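Local coordinates for protein CsuE (Acinetobacter baumannii, PDB 6FJY) that probably serves as the two-domain adhesive tip subunit of archaic chaperone-usher Csu pili, helping the bacterium attach to surfaces and form biofilm, at residues S58-Q63 against Q122-L127; A43-L48 against S89-V94; G207-V212 against V278-Y283; S75-I80 against P105-L110; E66-I71 against A112-S117. All blocks are in the same frame, centred on the assembly; numbering follows the deposited sequence.

Contacts 1, 2, 4 and 5 lie in the N-terminal part of the chain, while contact 3 lies in the Spore Coat Protein U region. Contact 1 and contact 5 share the pairing of strands 58-61 and 67-73 and touch, with centres 12 Å apart. Contact 4 joins contact 5 through neighbouring strands 67-73 and 103-110; their centres are 17 Å apart. Contact 2 sits farther out, its centre 34 Å from contact 1 and 19 Å from contact 4. Contact 3 meets contact 5 where Val212 packs on Ser117, and its centre is 52 Å from that of contact 2, across the centre of the chain. The chaperone chain touches none of the five.

Contact 1. Residues S58-Q63 against Q122-L127; sequences SFTNAQ and QADSPL
Asp124 turns its carboxylate to two hydroxyls of strand 58-61, one on each side of Phe59 in sequence. Ser58 OG, anti to the backbone N (chi1 174°), donates to Asp124 OD2 at 2.7 Å, meeting it from above the carboxylate plane. Thr60 OG1 stands 2.7 Å from Asp124 OD1, but its single proton has a second acceptor within reach in Gln122 O. The backbone adds three further bonds. Thr60 N gives to Gln122 O over 2.7 Å and Gln122 N to Thr60 O over the same length, both donors lying above the carbonyl planes, as an antiparallel hydrogen-bonded pair. Asp124 N then reaches Ser58 O at 2.9 Å, nearly along the C=O axis; this oxygen also accepts from Ser56 OG. Beyond the polar edge, Ala123 CB sits over one face of the Phe59 ring, 3.6 Å from its centroid, a CH-pi contact in the non-hydrogen-bonded pair. Phe59 is buried, and Leu173, Ile175 and Ala70 also touch it. Strand 58-61 lies between 67-73 and 119-136 in an antiparallel sheet of the Ig-like beta sandwich, with Asp124 bonded just beyond the last bridge, Phe59 with Ala123.

Contact 2. Residues A43-L48 against S89-V94; sequences ANMTYL and SSFTLV
The two backbones run antiparallel but meet in a single hydrogen-bonded pair, Thr46 with Ser90, just before strand 47-54 begins. Thr46 N donates to Ser90 O at 3.0 Å from above the carbonyl plane, and the return bond from Ser90 N to Thr46 O is weak at 3.3 Å. Ser89 prolongs the pairing with its side chain: OG, beside its own backbone N, accepts from Leu48 N at 3.1 Å and is also hydrogen-bonded to Asp87 OD1. Met45 carries the outer half of the contact. Its CG is anti to the backbone N (chi1 -171°) and the chain bends at chi2 (79°), bringing SD obliquely beside the Phe91 ring, 3.4 Å from CE1, while CB lies over the face. The two side chains cross at about a right angle, and the methyl CE reaches Ser89 O at 3.5 Å. On the other flank Met45 CG rests over the centre of the Tyr47 ring, so the thioether chain runs between two aromatic groups. Inward, Leu93 CD2 meets Leu48 CB at 3.5 Å, and Val94 CG1 approaches Thr46 OG1; Trp131 and Val135 of strand 119-136 back this layer. Ser90 OG accepts from Thr92 N. A single antiparallel bridge, followed by this ST turn and accompanied by a Met-aromatic contact, joins the loop 89-94 to the start of strand 47-54 near one end of the sandwich.

Contact 3. Residues G207-V212 against V278-Y283; sequences GIRCSV and VTQQNY
Paired residues send their side chains to the same face, and successive pairs to opposite faces. On one face Arg209 and Gln280 cross obliquely, Arg209 CG lying 3.7 Å from Gln280 CG, and the guanidinium and amide planes are 82° apart. Arg209 bends at chi3 (46°) and its NH2 forms a salt bridge with Glu21; Gln280 stays extended beyond CG, and its OE1 accepts from Asn282 ND2 at 2.8 Å from above the carbonyl plane. Gly207 continues this face, its CA 3.6 Å from Asn282 OD1. The strands, 163° apart in direction, form a regular antiparallel pairing with four backbone bonds; Gln281 N to Ile208 O is the shortest at 2.5 Å, and Thr279 N meets Cys210 O nearly along the C=O axis. This is the sheet geometry of an Ig-like sandwich, and Cys210 ties it to strand 167-184 through the disulfide with Cys181. On the buried face Ile208, with CG1 anti to the carbonyl carbon, sends CD1 to Tyr283 CE1 at 3.9 Å, the two side chains crossing obliquely. Thr279 holds OG1 anti to the backbone N, which puts CG2 in the crowded position, 3.1 Å from Cys210 O and 3.4 Å from Ser211 O.

Contact 4. Residues S75-I80 against P105-L110; sequences SNNEII and PFYIRL
One hydrogen bond joins the loop 75-80 to strand 105-110: Ser75 OG, beside its own backbone N (chi1 -54°), donates to Pro105 O at 2.6 Å. The donor stands above the carbonyl plane. Ser75 is buried, so this bond satisfies a polar group inside the protein. Flat groups come next. Asn77 takes up backbone angles of the left-handed region (phi 56°) and swings its amide across Tyr107, with ND2 4.0 Å above the ring plane and offset toward the rim; amide and ring are 24° from parallel. The same amide lies near the Arg109 guanidinium, OD1 3.8 Å from NH2 at its edge, a loose polar approach. Tyr107 is met at its edge by Ser75 CA, whose residue also packs beside Phe106 CD1. Apolar packing completes the set: Ile80 holds CG1 in the crowded position between backbone N and carbonyl carbon, and CD1 touches Phe106 CE2 at 4.0 Å, the two side chains crossing at about a right angle. Tyr50 and Phe29 also meet Phe106, placing it in the interior. Asp74 OD1 grips the loop by accepting from Glu78 N and, weakly, from Asn76 N, the latter an Asx-turn bond. The whole is a partly buried loop-on-strand packing of the Ig-like beta sandwich, the loop that follows strand 67-73 lying against that strand's antiparallel neighbour 103-110.

Contact 5. Residues E66-I71 against A112-S117; sequences EKLNAI and AGQSVS
Gln114 links strand 67-69 to the loop 112-117 by two hydrogen bonds. Its chain is extended beyond CG, and the amide lies flat against the backbone of Asn69: OE1 accepts from Asn69 N at 3.0 Å on a lone pair, and NE2 donates to Asn69 O at 2.7 Å, that oxygen lying in the amide plane. NE2 also donates to Pro111 O, so two carbonyls hold the group in one rotation. At the other end Ser117 OG, in the crowded position (chi1 63°), donates to Glu66 OE2 over only 2.3 Å, along the syn lone pair. So short a separation probably reflects coordinate error; Thr64 OG1 bonds the same oxygen. The primary amide of Gln114 appears to imitate a backbone peptide partner, in the way of beta pairing, where strand 67-73 of the Ig-like sandwich faces the loop leading to strand 119-136. Between the two polar grips Val116 spreads its methyls, CG2 on Glu66 CB at 3.5 Å and CG1 on Leu68 CD2 at 3.9 Å, with chi1 at 93°, off the usual staggered positions. Tyr121 backs Leu68, Glu66 and Val116. The solvent side is looser: exposed Asn69 approaches Gln114 by its CB, 4.0 Å from OE1, and Ser117 N gives Glu66 OE1 only a weak bond.

Contact 1. Residues S58-Q63 against Q122-L127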
# COMPACT_ATOMS: atom_id res chain seq x y z
N SER D 58 1.71 -18.75 -12.87
CA SER D 58 2.96 -18.01 -12.70
C SER D 58 2.76 -16.56 -13.13
O SER D 58 2.31 -16.30 -14.25
CB SER D 58 4.09 -18.66 -13.51
OG SER D 58 5.27 -17.88 -13.45
N PHE D 59 3.10 -15.64 -12.23
CA PHE D 59 3.07 -14.20 -12.49
C PHE D 59 4.48 -13.66 -12.40
O PHE D 59 5.22 -14.00 -11.47
CB PHE D 59 2.17 -13.47 -11.47
CG PHE D 59 0.72 -13.83 -11.56
CD1 PHE D 59 0.28 -15.13 -11.37
CD2 PHE D 59 -0.23 -12.84 -11.81
CE1 PHE D 59 -1.06 -15.44 -11.45
CE2 PHE D 59 -1.57 -13.16 -11.88
CZ PHE D 59 -1.98 -14.46 -11.70
N THR D 60 4.85 -12.80 -13.34
CA THR D 60 6.23 -12.33 -13.46
C THR D 60 6.35 -10.83 -13.24
O THR D 60 5.53 -10.05 -13.73
CB THR D 60 6.79 -12.66 -14.84
OG1 THR D 60 5.79 -12.41 -15.83
CG2 THR D 60 7.22 -14.10 -14.90
N ASN D 61 7.41 -10.45 -12.53
CA ASN D 61 7.84 -9.06 -12.46
C ASN D 61 8.67 -8.77 -13.70
O ASN D 61 9.69 -9.43 -13.94
CB ASN D 61 8.65 -8.81 -11.19
CG ASN D 61 8.82 -7.34 -10.88
OD1 ASN D 61 8.66 -6.48 -11.74
ND2 ASN D 61 9.16 -7.04 -9.62
N ALA D 62 8.24 -7.79 -14.50
CA ALA D 62 8.92 -7.54 -15.77
C ALA D 62 10.34 -7.03 -15.60
O ALA D 62 11.10 -7.02 -16.57
CB ALA D 62 8.11 -6.55 -16.61
N GLN D 63 10.73 -6.63 -14.39
CA GLN D 63 12.05 -6.06 -14.14
C GLN D 63 13.01 -7.07 -13.52
O GLN D 63 14.09 -7.32 -14.05
CB GLN D 63 11.91 -4.83 -13.24
CG GLN D 63 10.60 -4.08 -13.40
CD GLN D 63 10.50 -3.38 -14.74
OE1 GLN D 63 9.56 -3.60 -15.50
NE2 GLN D 63 11.46 -2.51 -15.02
N GLN D 122 2.85 -9.80 -13.56
CA GLN D 122 1.88 -10.07 -14.61
C GLN D 122 1.83 -11.57 -14.89
O GLN D 122 2.88 -12.20 -15.08
CB GLN D 122 2.24 -9.32 -15.89
CG GLN D 122 1.14 -9.33 -16.94
CD GLN D 122 -0.07 -8.53 -16.51
OE1 GLN D 122 -1.21 -8.89 -16.81
NE2 GLN D 122 0.17 -7.43 -15.80
N ALA D 123 0.63 -12.13 -14.92
CA ALA D 123 0.48 -13.54 -15.26
C ALA D 123 1.10 -13.79 -16.64
O ALA D 123 1.08 -12.93 -17.52
CB ALA D 123 -0.99 -13.94 -15.25
N ASP D 124 1.69 -14.97 -16.79
CA ASP D 124 2.48 -15.24 -17.98
C ASP D 124 1.61 -15.55 -19.19
O ASP D 124 2.03 -15.33 -20.33
CB ASP D 124 3.45 -16.39 -17.70
CG ASP D 124 4.50 -16.01 -16.68
OD1 ASP D 124 4.84 -14.82 -16.62
OD2 ASP D 124 4.98 -16.90 -15.95
N SER D 125 0.40 -16.04 -18.95
CA SER D 125 -0.61 -16.26 -19.97
C SER D 125 -1.94 -15.71 -19.48
O SER D 125 -2.26 -15.80 -18.29
CB SER D 125 -0.76 -17.75 -20.30
OG SER D 125 -1.66 -17.93 -21.37
N PRO D 126 -2.73 -15.14 -20.38
CA PRO D 126 -4.05 -14.64 -19.99
C PRO D 126 -5.00 -15.78 -19.67
O PRO D 126 -4.78 -16.95 -19.99
CB PRO D 126 -4.50 -13.84 -21.21
CG PRO D 126 -3.73 -14.43 -22.35
CD PRO D 126 -2.41 -14.84 -21.79
N LEU D 127 -6.08 -15.41 -18.99
CA LEU D 127 -7.15 -16.35 -18.65
C LEU D 127 -8.15 -16.39 -19.80
O LEU D 127 -8.87 -15.42 -20.05
CB LEU D 127 -7.82 -15.92 -17.36
CG LEU D 127 -8.22 -16.98 -16.33
CD1 LEU D 127 -9.37 -16.42 -15.46
CD2 LEU D 127 -8.59 -18.28 -16.98

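Contact 2. Residues A43-L48 against S89-V94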
# COMPACT_ATOMS: atom_id res chain seq x y z
N ALA D 43 -36.54 -22.58 -10.07
CA ALA D 43 -37.46 -23.56 -10.64
C ALA D 43 -36.87 -24.28 -11.84
O ALA D 43 -37.35 -25.36 -12.20
CB ALA D 43 -38.77 -22.89 -11.04
N ASN D 44 -35.86 -23.69 -12.47
CA ASN D 44 -35.29 -24.23 -13.69
C ASN D 44 -33.78 -24.30 -13.53
O ASN D 44 -33.15 -23.36 -13.05
CB ASN D 44 -35.68 -23.38 -14.91
CG ASN D 44 -37.18 -23.36 -15.15
OD1 ASN D 44 -37.84 -24.39 -15.09
ND2 ASN D 44 -37.72 -22.18 -15.42
N MET D 45 -33.23 -25.44 -13.93
CA MET D 45 -31.81 -25.69 -13.80
C MET D 45 -31.00 -24.60 -14.49
O MET D 45 -31.34 -24.14 -15.58
CB MET D 45 -31.47 -27.05 -14.43
CG MET D 45 -30.06 -27.52 -14.18
SD MET D 45 -29.89 -28.23 -12.55
CE MET D 45 -28.56 -29.35 -12.91
N THR D 46 -29.93 -24.18 -13.84
CA THR D 46 -28.95 -23.32 -14.47
C THR D 46 -27.83 -24.22 -14.98
O THR D 46 -27.05 -24.75 -14.19
CB THR D 46 -28.42 -22.27 -13.50
OG1 THR D 46 -29.51 -21.57 -12.89
CG2 THR D 46 -27.50 -21.30 -14.23
N TYR D 47 -27.76 -24.40 -16.30
CA TYR D 47 -26.69 -25.19 -16.88
C TYR D 47 -25.48 -24.30 -17.10
O TYR D 47 -25.60 -23.20 -17.65
CB TYR D 47 -27.11 -25.84 -18.19
CG TYR D 47 -28.23 -26.84 -18.07
CD1 TYR D 47 -27.97 -28.16 -17.72
CD2 TYR D 47 -29.53 -26.47 -18.32
CE1 TYR D 47 -29.01 -29.08 -17.61
CE2 TYR D 47 -30.57 -27.38 -18.23
CZ TYR D 47 -30.30 -28.68 -17.87
OH TYR D 47 -31.34 -29.57 -17.78
N LEU D 48 -24.32 -24.78 -16.66
CA LEU D 48 -23.06 -24.07 -16.86
C LEU D 48 -21.91 -25.05 -16.70
O LEU D 48 -21.76 -25.64 -15.62
CB LEU D 48 -22.93 -22.91 -15.88
CG LEU D 48 -21.90 -21.84 -16.26
CD1 LEU D 48 -22.32 -20.50 -15.69
CD2 LEU D 48 -20.50 -22.21 -15.77
N SER D 89 -23.61 -27.04 -13.15
CA SER D 89 -25.06 -27.04 -13.28
C SER D 89 -25.74 -27.39 -11.96
O SER D 89 -25.55 -28.49 -11.42
CB SER D 89 -25.51 -28.00 -14.37
OG SER D 89 -24.98 -27.63 -15.63
N SER D 90 -26.51 -26.45 -11.44
CA SER D 90 -27.38 -26.69 -10.30
C SER D 90 -28.55 -25.72 -10.40
O SER D 90 -28.54 -24.80 -11.22
CB SER D 90 -26.66 -26.51 -8.97
OG SER D 90 -26.62 -25.14 -8.62
N PHE D 91 -29.55 -25.95 -9.56
CA PHE D 91 -30.68 -25.04 -9.51
C PHE D 91 -30.37 -23.75 -8.76
O PHE D 91 -31.12 -22.78 -8.89
CB PHE D 91 -31.87 -25.74 -8.85
CG PHE D 91 -32.52 -26.77 -9.74
CD1 PHE D 91 -32.02 -28.05 -9.83
CD2 PHE D 91 -33.65 -26.46 -10.47
CE1 PHE D 91 -32.62 -29.00 -10.64
CE2 PHE D 91 -34.25 -27.39 -11.27
CZ PHE D 91 -33.74 -28.67 -11.36
N THR D 92 -29.27 -23.73 -8.01
CA THR D 92 -28.90 -22.62 -7.14
C THR D 92 -27.68 -21.85 -7.64
O THR D 92 -27.26 -20.89 -7.00
CB THR D 92 -28.60 -23.12 -5.71
OG1 THR D 92 -27.29 -23.71 -5.68
CG2 THR D 92 -29.62 -24.16 -5.28
N LEU D 93 -27.10 -22.27 -8.77
CA LEU D 93 -25.91 -21.64 -9.32
C LEU D 93 -26.08 -20.15 -9.56
O LEU D 93 -25.09 -19.40 -9.55
CB LEU D 93 -25.54 -22.33 -10.63
CG LEU D 93 -24.26 -21.86 -11.31
CD1 LEU D 93 -23.09 -21.92 -10.33
CD2 LEU D 93 -23.99 -22.73 -12.50
N VAL D 94 -27.32 -19.70 -9.79
CA VAL D 94 -27.56 -18.30 -10.11
C VAL D 94 -27.14 -17.39 -8.96
O VAL D 94 -26.77 -16.23 -9.19
CB VAL D 94 -29.03 -18.07 -10.49
CG1 VAL D 94 -29.23 -18.29 -11.99
CG2 VAL D 94 -29.94 -19.01 -9.70

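Contact 3. Residues G207-V212 against V278-Y283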
# COMPACT_ATOMS: atom_id res chain seq x y z
N GLY D 207 13.40 -2.11 16.25
CA GLY D 207 13.49 -2.99 15.11
C GLY D 207 12.49 -2.65 14.03
O GLY D 207 11.30 -2.49 14.32
N ILE D 208 12.95 -2.54 12.78
CA ILE D 208 12.08 -2.24 11.65
C ILE D 208 12.32 -3.27 10.55
O ILE D 208 13.44 -3.39 10.03
CB ILE D 208 12.30 -0.82 11.11
CG1 ILE D 208 12.00 0.19 12.23
CG2 ILE D 208 11.42 -0.57 9.90
CD1 ILE D 208 12.12 1.62 11.84
N ARG D 209 11.27 -4.00 10.19
CA ARG D 209 11.31 -5.01 9.14
C ARG D 209 10.58 -4.44 7.92
O ARG D 209 9.38 -4.18 7.98
CB ARG D 209 10.66 -6.32 9.60
CG ARG D 209 11.30 -6.89 10.86
CD ARG D 209 10.57 -8.12 11.37
NE ARG D 209 10.27 -9.05 10.28
CZ ARG D 209 9.05 -9.45 9.94
NH1 ARG D 209 7.99 -9.01 10.61
NH2 ARG D 209 8.89 -10.29 8.93
N CYS D 210 11.33 -4.25 6.83
CA CYS D 210 10.83 -3.60 5.64
C CYS D 210 11.12 -4.49 4.43
O CYS D 210 12.04 -5.31 4.44
CB CYS D 210 11.47 -2.21 5.44
SG CYS D 210 10.86 -0.87 6.45
N SER D 211 10.30 -4.33 3.40
CA SER D 211 10.62 -4.92 2.11
C SER D 211 11.87 -4.27 1.52
O SER D 211 12.33 -3.23 2.00
CB SER D 211 9.43 -4.78 1.16
OG SER D 211 8.84 -3.50 1.32
N VAL D 212 12.43 -4.89 0.48
CA VAL D 212 13.63 -4.33 -0.14
C VAL D 212 13.31 -2.94 -0.70
O VAL D 212 12.16 -2.59 -0.96
CB VAL D 212 14.21 -5.23 -1.24
CG1 VAL D 212 14.82 -6.49 -0.63
CG2 VAL D 212 13.16 -5.57 -2.27
N VAL D 278 12.89 -9.58 2.34
CA VAL D 278 12.62 -8.87 3.58
C VAL D 278 13.90 -8.44 4.27
O VAL D 278 14.75 -9.27 4.60
CB VAL D 278 11.78 -9.74 4.55
CG1 VAL D 278 12.26 -11.18 4.51
CG2 VAL D 278 11.89 -9.19 5.98
N THR D 279 14.04 -7.13 4.50
CA THR D 279 15.19 -6.59 5.20
C THR D 279 14.75 -5.99 6.53
O THR D 279 13.75 -5.27 6.61
CB THR D 279 15.92 -5.53 4.37
OG1 THR D 279 16.83 -4.81 5.22
CG2 THR D 279 14.93 -4.56 3.77
N GLN D 280 15.52 -6.29 7.58
CA GLN D 280 15.24 -5.81 8.93
C GLN D 280 16.34 -4.85 9.36
O GLN D 280 17.53 -5.18 9.24
CB GLN D 280 15.13 -6.98 9.91
CG GLN D 280 14.91 -6.59 11.37
CD GLN D 280 15.24 -7.73 12.33
OE1 GLN D 280 15.40 -7.53 13.53
NE2 GLN D 280 15.34 -8.94 11.80
N GLN D 281 15.96 -3.67 9.84
CA GLN D 281 16.88 -2.72 10.45
C GLN D 281 16.68 -2.71 11.96
O GLN D 281 15.55 -2.75 12.46
CB GLN D 281 16.68 -1.29 9.93
CG GLN D 281 17.03 -1.07 8.48
CD GLN D 281 15.93 -1.51 7.54
OE1 GLN D 281 14.75 -1.33 7.82
NE2 GLN D 281 16.32 -2.09 6.42
N ASN D 282 17.79 -2.64 12.69
CA ASN D 282 17.77 -2.44 14.12
C ASN D 282 18.55 -1.17 14.48
O ASN D 282 19.49 -0.79 13.78
CB ASN D 282 18.33 -3.65 14.85
CG ASN D 282 17.34 -4.79 14.89
OD1 ASN D 282 16.47 -4.85 15.76
ND2 ASN D 282 17.45 -5.70 13.92
N TYR D 283 18.11 -0.50 15.54
CA TYR D 283 18.68 0.78 15.96
C TYR D 283 18.97 0.70 17.46
O TYR D 283 18.06 0.81 18.27
CB TYR D 283 17.74 1.94 15.64
CG TYR D 283 17.37 2.05 14.18
CD1 TYR D 283 16.35 1.27 13.63
CD2 TYR D 283 18.02 2.96 13.34
CE1 TYR D 283 16.00 1.38 12.29
CE2 TYR D 283 17.69 3.06 12.00
CZ TYR D 283 16.67 2.27 11.48
OH TYR D 283 16.34 2.38 10.16

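Contact 4. Residues S75-I80 against P105-L110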
# COMPACT_ATOMS: atom_id res chain seq x y z
N SER D 75 -15.90 -20.61 -8.94
CA SER D 75 -16.89 -20.03 -8.06
C SER D 75 -17.25 -20.93 -6.88
O SER D 75 -17.87 -20.46 -5.93
CB SER D 75 -18.14 -19.67 -8.86
OG SER D 75 -17.81 -18.86 -9.97
N ASN D 76 -16.91 -22.22 -6.94
CA ASN D 76 -17.14 -23.13 -5.82
C ASN D 76 -15.87 -23.40 -5.02
O ASN D 76 -15.80 -24.39 -4.29
CB ASN D 76 -17.73 -24.44 -6.34
CG ASN D 76 -19.10 -24.26 -6.97
OD1 ASN D 76 -20.03 -23.75 -6.34
ND2 ASN D 76 -19.23 -24.67 -8.23
N ASN D 77 -14.87 -22.53 -5.15
CA ASN D 77 -13.55 -22.68 -4.53
C ASN D 77 -12.88 -24.00 -4.91
O ASN D 77 -12.19 -24.63 -4.10
CB ASN D 77 -13.62 -22.52 -3.01
CG ASN D 77 -13.19 -21.13 -2.55
OD1 ASN D 77 -12.01 -20.89 -2.29
ND2 ASN D 77 -14.15 -20.21 -2.47
N GLU D 78 -13.05 -24.42 -6.17
CA GLU D 78 -12.34 -25.56 -6.72
C GLU D 78 -11.24 -25.11 -7.67
O GLU D 78 -11.45 -24.21 -8.50
CB GLU D 78 -13.30 -26.52 -7.44
CG GLU D 78 -14.19 -27.30 -6.50
CD GLU D 78 -14.71 -28.57 -7.12
OE1 GLU D 78 -15.27 -28.50 -8.24
OE2 GLU D 78 -14.55 -29.64 -6.50
N ILE D 79 -10.08 -25.76 -7.56
CA ILE D 79 -8.92 -25.42 -8.37
C ILE D 79 -9.19 -25.73 -9.84
O ILE D 79 -9.61 -26.85 -10.19
CB ILE D 79 -7.68 -26.18 -7.86
CG1 ILE D 79 -7.38 -25.78 -6.41
CG2 ILE D 79 -6.48 -25.92 -8.75
CD1 ILE D 79 -6.02 -26.20 -5.94
N ILE D 80 -8.94 -24.76 -10.70
CA ILE D 80 -9.08 -24.94 -12.14
C ILE D 80 -7.73 -25.30 -12.73
O ILE D 80 -6.68 -24.79 -12.31
CB ILE D 80 -9.68 -23.68 -12.82
CG1 ILE D 80 -8.65 -22.56 -12.92
CG2 ILE D 80 -10.86 -23.16 -12.03
CD1 ILE D 80 -9.09 -21.43 -13.79
N PRO D 105 -17.62 -15.03 -10.11
CA PRO D 105 -16.27 -14.80 -9.60
C PRO D 105 -15.40 -16.04 -9.61
O PRO D 105 -15.86 -17.17 -9.37
CB PRO D 105 -16.54 -14.34 -8.16
CG PRO D 105 -17.77 -15.08 -7.78
CD PRO D 105 -18.61 -15.17 -9.03
N PHE D 106 -14.14 -15.82 -9.93
CA PHE D 106 -13.05 -16.74 -9.65
C PHE D 106 -12.17 -16.12 -8.58
O PHE D 106 -12.31 -14.94 -8.23
CB PHE D 106 -12.23 -17.05 -10.91
CG PHE D 106 -12.85 -18.07 -11.84
CD1 PHE D 106 -14.16 -18.49 -11.67
CD2 PHE D 106 -12.10 -18.63 -12.86
CE1 PHE D 106 -14.71 -19.44 -12.53
CE2 PHE D 106 -12.65 -19.57 -13.72
CZ PHE D 106 -13.96 -19.97 -13.55
N TYR D 107 -11.23 -16.91 -8.07
CA TYR D 107 -10.42 -16.50 -6.93
C TYR D 107 -8.96 -16.79 -7.21
O TYR D 107 -8.62 -17.84 -7.77
CB TYR D 107 -10.88 -17.21 -5.64
CG TYR D 107 -12.33 -16.93 -5.28
CD1 TYR D 107 -12.69 -15.84 -4.50
CD2 TYR D 107 -13.36 -17.75 -5.76
CE1 TYR D 107 -14.02 -15.58 -4.19
CE2 TYR D 107 -14.69 -17.50 -5.45
CZ TYR D 107 -15.01 -16.42 -4.67
OH TYR D 107 -16.33 -16.17 -4.37
N ILE D 108 -8.10 -15.85 -6.83
CA ILE D 108 -6.66 -16.05 -6.83
C ILE D 108 -6.22 -16.41 -5.42
O ILE D 108 -6.57 -15.73 -4.44
CB ILE D 108 -5.92 -14.80 -7.34
CG1 ILE D 108 -6.33 -14.48 -8.77
CG2 ILE D 108 -4.43 -15.02 -7.26
CD1 ILE D 108 -5.54 -13.35 -9.39
N ARG D 109 -5.44 -17.47 -5.31
CA ARG D 109 -4.82 -17.91 -4.07
C ARG D 109 -3.31 -17.78 -4.22
O ARG D 109 -2.71 -18.46 -5.05
CB ARG D 109 -5.22 -19.35 -3.74
CG ARG D 109 -4.72 -19.85 -2.39
CD ARG D 109 -5.19 -21.26 -2.08
NE ARG D 109 -6.63 -21.34 -1.87
CZ ARG D 109 -7.31 -22.49 -1.78
NH1 ARG D 109 -6.67 -23.65 -1.88
NH2 ARG D 109 -8.62 -22.47 -1.59
N LEU D 110 -2.71 -16.90 -3.42
CA LEU D 110 -1.27 -16.84 -3.30
C LEU D 110 -0.83 -17.69 -2.11
O LEU D 110 -1.15 -17.34 -0.97
CB LEU D 110 -0.81 -15.41 -3.13
CG LEU D 110 -1.07 -14.55 -4.36
CD1 LEU D 110 -0.63 -13.11 -4.13
CD2 LEU D 110 -0.35 -15.13 -5.54

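Contact 5. Residues E66-I71 against A112-S117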
# COMPACT_ATOMS: atom_id res chain seq x y z
N GLU D 66 11.65 -11.99 -11.01
CA GLU D 66 11.02 -12.72 -9.92
C GLU D 66 9.61 -13.13 -10.32
O GLU D 66 8.92 -12.42 -11.06
CB GLU D 66 10.99 -11.88 -8.64
CG GLU D 66 12.36 -11.56 -8.07
CD GLU D 66 12.29 -10.58 -6.92
OE1 GLU D 66 12.36 -11.01 -5.75
OE2 GLU D 66 12.15 -9.36 -7.20
N LYS D 67 9.19 -14.29 -9.83
CA LYS D 67 7.93 -14.89 -10.24
C LYS D 67 7.15 -15.33 -9.01
O LYS D 67 7.67 -16.07 -8.18
CB LYS D 67 8.15 -16.08 -11.18
CG LYS D 67 8.97 -15.78 -12.42
CD LYS D 67 8.93 -16.93 -13.42
CE LYS D 67 9.76 -16.62 -14.66
NZ LYS D 67 9.19 -17.22 -15.93
N LEU D 68 5.92 -14.86 -8.90
CA LEU D 68 5.00 -15.37 -7.90
C LEU D 68 4.24 -16.56 -8.46
O LEU D 68 4.07 -16.70 -9.68
CB LEU D 68 4.01 -14.29 -7.46
CG LEU D 68 4.48 -13.20 -6.51
CD1 LEU D 68 3.42 -12.13 -6.44
CD2 LEU D 68 4.75 -13.79 -5.13
N ASN D 69 3.77 -17.42 -7.56
CA ASN D 69 2.98 -18.59 -7.94
C ASN D 69 1.62 -18.48 -7.27
O ASN D 69 1.53 -18.38 -6.05
CB ASN D 69 3.70 -19.88 -7.56
CG ASN D 69 4.95 -20.11 -8.39
OD1 ASN D 69 6.03 -20.32 -7.85
ND2 ASN D 69 4.79 -20.04 -9.71
N ALA D 70 0.57 -18.48 -8.08
CA ALA D 70 -0.79 -18.35 -7.60
C ALA D 70 -1.55 -19.64 -7.85
O ALA D 70 -1.03 -20.61 -8.42
CB ALA D 70 -1.49 -17.16 -8.27
N ILE D 71 -2.80 -19.65 -7.41
CA ILE D 71 -3.70 -20.77 -7.60
C ILE D 71 -5.04 -20.18 -7.97
O ILE D 71 -5.60 -19.38 -7.20
CB ILE D 71 -3.83 -21.65 -6.34
CG1 ILE D 71 -2.47 -22.24 -5.95
CG2 ILE D 71 -4.86 -22.73 -6.55
CD1 ILE D 71 -2.52 -22.99 -4.64
N ALA D 112 1.18 -19.00 1.00
CA ALA D 112 2.06 -18.36 1.97
C ALA D 112 3.49 -18.86 1.80
O ALA D 112 3.75 -19.90 1.19
CB ALA D 112 1.59 -18.62 3.40
N GLY D 113 4.42 -18.10 2.37
CA GLY D 113 5.83 -18.45 2.29
C GLY D 113 6.53 -17.97 1.04
O GLY D 113 7.61 -18.48 0.73
N GLN D 114 5.95 -17.02 0.32
CA GLN D 114 6.54 -16.47 -0.89
C GLN D 114 7.07 -15.07 -0.58
O GLN D 114 6.29 -14.17 -0.25
CB GLN D 114 5.52 -16.41 -2.03
CG GLN D 114 4.89 -17.75 -2.39
CD GLN D 114 4.19 -17.71 -3.75
OE1 GLN D 114 4.77 -17.25 -4.74
NE2 GLN D 114 2.95 -18.18 -3.79
N SER D 115 8.38 -14.90 -0.70
CA SER D 115 9.05 -13.64 -0.39
C SER D 115 9.57 -13.05 -1.69
O SER D 115 10.45 -13.64 -2.34
CB SER D 115 10.20 -13.86 0.60
OG SER D 115 10.86 -12.64 0.90
N VAL D 116 9.03 -11.89 -2.08
CA VAL D 116 9.32 -11.29 -3.37
C VAL D 116 9.34 -9.77 -3.23
O VAL D 116 8.75 -9.21 -2.30
CB VAL D 116 8.29 -11.73 -4.45
CG1 VAL D 116 7.13 -10.73 -4.56
CG2 VAL D 116 8.97 -11.93 -5.77
N SER D 117 10.02 -9.11 -4.16
CA SER D 117 10.19 -7.67 -4.09
C SER D 117 8.91 -6.96 -4.52
O SER D 117 8.11 -7.51 -5.27
CB SER D 117 11.34 -7.22 -4.99
OG SER D 117 11.08 -7.51 -6.35